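Local coordinates for Esterase/lipase-like protein (Caldicellulosiruptor lactoaceticus 6A, PDB 6A6O), which hydrolyses both acetyl esters and beta-1,4-linked xylosides, as a bifunctional acetyl esterase and xylosidase, at residues A[57-62]-A[130-135]. Sequence-based numbering, arbitrary orientation.
Sequences IIVFPG and LGFSAG
Phe-60 bonds to strand 130-132 through both its backbone groups: its N gives a nearly straight bond to Leu-130 O (2.6 Å, 173° at the hydrogen), and its O receives Phe-132 N at 3.1 Å. Leu-130 N reaches Ile-58 O at 2.9 Å, tilted from the carbonyl plane. With 13° between the axes, this is parallel pairing. Beside the face that carries Val-59 and Leu-130, Ile-57 has CG1 next to its backbone N (chi1 -70°), which leaves CG2 as the branch meeting Leu-130 CB at 3.6 Å, while Val-59 CG1 approaches the edge of the Phe-132 ring at Phe-132 CE1 (4.2 Å). On the opposite side of the sheet, Gly-135 O lies at the edge of the Phe-60 ring, near its plane, 3.6 Å from Phe-60 CD2. Close backbone approach marks the turn: Gly-135 CA lies against the carbonyls of Phe-60 and Pro-61, 3.3 Å from Pro-61 O. Ser-133 has a positive phi, consistent with the strained turn of a nucleophile elbow, GxSxG; its OG bonds His-254, consistent with a Ser-His-Asp triad completed by Asp-222. Strand 54-60 lies between strands 86-91 and 127-132; helix 74-82 packs on Val-59 and Phe-132, helix 134-142 on the Phe-60 ring, and strand 167-170 flanks Leu-130, as in an alpha/beta-hydrolase core.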
ATOM      1  N   ILE A  57      -3.372   4.739   8.130  1.00 23.30           N
ATOM      2  CA  ILE A  57      -2.649   4.371   6.916  1.00 24.05           C
ATOM      3  C   ILE A  57      -2.016   3.003   7.127  1.00 25.59           C
ATOM      4  O   ILE A  57      -1.319   2.782   8.125  1.00 26.84           O
ATOM      5  CB  ILE A  57      -1.563   5.402   6.558  1.00 22.66           C
ATOM      6  CG1 ILE A  57      -2.194   6.725   6.088  1.00 22.94           C
ATOM      7  CG2 ILE A  57      -0.624   4.826   5.507  1.00 25.90           C
ATOM      8  CD1 ILE A  57      -2.789   6.655   4.666  1.00 23.67           C
ATOM      9  N   ILE A  58      -2.241   2.089   6.188  1.00 22.72           N
ATOM     10  CA  ILE A  58      -1.532   0.813   6.177  1.00 25.05           C
ATOM     11  C   ILE A  58      -0.349   0.950   5.236  1.00 23.76           C
ATOM     12  O   ILE A  58      -0.522   1.296   4.058  1.00 24.09           O
ATOM     13  CB  ILE A  58      -2.444  -0.344   5.736  1.00 22.93           C
ATOM     14  CG1 ILE A  58      -3.725  -0.368   6.574  1.00 25.43           C
ATOM     15  CG2 ILE A  58      -1.690  -1.673   5.837  1.00 23.86           C
ATOM     16  CD1 ILE A  58      -4.772  -1.353   6.037  1.00 28.68           C
ATOM     17  N   VAL A  59       0.843   0.669   5.747  1.00 24.51           N
ATOM     18  CA  VAL A  59       2.086   0.849   5.011  1.00 24.64           C
ATOM     19  C   VAL A  59       2.463  -0.461   4.337  1.00 25.23           C
ATOM     20  O   VAL A  59       2.542  -1.507   4.997  1.00 22.81           O
ATOM     21  CB  VAL A  59       3.212   1.333   5.933  1.00 23.53           C
ATOM     22  CG1 VAL A  59       4.529   1.392   5.148  1.00 22.50           C
ATOM     23  CG2 VAL A  59       2.852   2.679   6.527  1.00 24.56           C
ATOM     24  N   PHE A  60       2.687  -0.408   3.013  1.00 22.63           N
ATOM     25  CA  PHE A  60       3.127  -1.556   2.226  1.00 22.56           C
ATOM     26  C   PHE A  60       4.609  -1.372   1.918  1.00 23.56           C
ATOM     27  O   PHE A  60       4.951  -0.616   0.993  1.00 23.26           O
ATOM     28  CB  PHE A  60       2.339  -1.675   0.911  1.00 22.68           C
ATOM     29  CG  PHE A  60       0.864  -1.960   1.046  1.00 25.45           C
ATOM     30  CD1 PHE A  60       0.200  -1.929   2.263  1.00 26.13           C
ATOM     31  CD2 PHE A  60       0.136  -2.263  -0.094  1.00 24.49           C
ATOM     32  CE1 PHE A  60      -1.149  -2.194   2.340  1.00 25.16           C
ATOM     33  CE2 PHE A  60      -1.223  -2.535  -0.029  1.00 26.80           C
ATOM     34  CZ  PHE A  60      -1.873  -2.494   1.186  1.00 26.53           C
ATOM     35  N   PRO A  61       5.523  -2.039   2.617  1.00 24.00           N
ATOM     36  CA  PRO A  61       6.946  -1.878   2.306  1.00 22.69           C
ATOM     37  C   PRO A  61       7.285  -2.475   0.947  1.00 25.16           C
ATOM     38  O   PRO A  61       6.582  -3.344   0.429  1.00 25.09           O
ATOM     39  CB  PRO A  61       7.650  -2.643   3.440  1.00 24.63           C
ATOM     40  CG  PRO A  61       6.644  -3.659   3.866  1.00 28.81           C
ATOM     41  CD  PRO A  61       5.291  -3.041   3.677  1.00 26.00           C
ATOM     42  N   GLY A  62       8.391  -1.993   0.370  1.00 24.00           N
ATOM     43  CA  GLY A  62       8.909  -2.521  -0.878  1.00 22.29           C
ATOM     44  C   GLY A  62       9.848  -3.695  -0.656  1.00 28.38           C
ATOM     45  O   GLY A  62       9.956  -4.244   0.441  1.00 29.32           O
ATOM     46  N   LEU A 130      -0.278   3.213   1.882  1.00 20.75           N
ATOM     47  CA  LEU A 130       0.940   3.895   1.462  1.00 22.61           C
ATOM     48  C   LEU A 130       1.964   2.818   1.128  1.00 22.73           C
ATOM     49  O   LEU A 130       2.232   1.938   1.947  1.00 23.06           O
ATOM     50  CB  LEU A 130       1.439   4.851   2.565  1.00 20.31           C
ATOM     51  CG  LEU A 130       2.690   5.703   2.299  1.00 21.65           C
ATOM     52  CD1 LEU A 130       2.718   6.980   3.131  1.00 23.87           C
ATOM     53  CD2 LEU A 130       3.971   4.888   2.566  1.00 21.69           C
ATOM     54  N   GLY A 131       2.507   2.851  -0.083  1.00 22.84           N
ATOM     55  CA  GLY A 131       3.403   1.806  -0.536  1.00 21.34           C
ATOM     56  C   GLY A 131       4.641   2.371  -1.200  1.00 23.43           C
ATOM     57  O   GLY A 131       4.601   3.411  -1.851  1.00 21.03           O
ATOM     58  N   PHE A 132       5.747   1.649  -1.016  1.00 19.72           N
ATOM     59  CA  PHE A 132       7.041   1.949  -1.610  1.00 23.26           C
ATOM     60  C   PHE A 132       7.408   0.880  -2.633  1.00 19.93           C
ATOM     61  O   PHE A 132       7.401  -0.314  -2.311  1.00 22.42           O
ATOM     62  CB  PHE A 132       8.145   1.978  -0.549  1.00 24.49           C
ATOM     63  CG  PHE A 132       7.957   3.006   0.523  1.00 23.78           C
ATOM     64  CD1 PHE A 132       7.206   2.724   1.658  1.00 23.48           C
ATOM     65  CD2 PHE A 132       8.563   4.251   0.407  1.00 21.90           C
ATOM     66  CE1 PHE A 132       7.070   3.676   2.662  1.00 20.82           C
ATOM     67  CE2 PHE A 132       8.432   5.201   1.391  1.00 22.09           C
ATOM     68  CZ  PHE A 132       7.674   4.918   2.520  1.00 21.99           C
ATOM     69  N   SER A 133       7.806   1.308  -3.833  1.00 23.59           N
ATOM     70  CA  SER A 133       8.400   0.421  -4.848  1.00 26.93           C
ATOM     71  C   SER A 133       7.438  -0.726  -5.145  1.00 24.76           C
ATOM     72  O   SER A 133       6.299  -0.460  -5.569  1.00 23.22           O
ATOM     73  CB  SER A 133       9.800   0.004  -4.367  1.00 26.09           C
ATOM     74  OG  SER A 133      10.489  -0.679  -5.403  1.00 29.81           O
ATOM     75  N   ALA A 134       7.821  -1.994  -4.955  1.00 23.84           N
ATOM     76  CA  ALA A 134       6.870  -3.086  -5.157  1.00 22.41           C
ATOM     77  C   ALA A 134       5.683  -2.993  -4.198  1.00 22.69           C
ATOM     78  O   ALA A 134       4.582  -3.433  -4.537  1.00 22.72           O
ATOM     79  CB  ALA A 134       7.570  -4.436  -4.996  1.00 25.79           C
ATOM     80  N   GLY A 135       5.894  -2.457  -2.988  1.00 22.87           N
ATOM     81  CA  GLY A 135       4.768  -2.162  -2.116  1.00 19.38           C
ATOM     82  C   GLY A 135       3.851  -1.096  -2.685  1.00 23.53           C
ATOM     83  O   GLY A 135       2.638  -1.115  -2.444  1.00 23.04           O
TER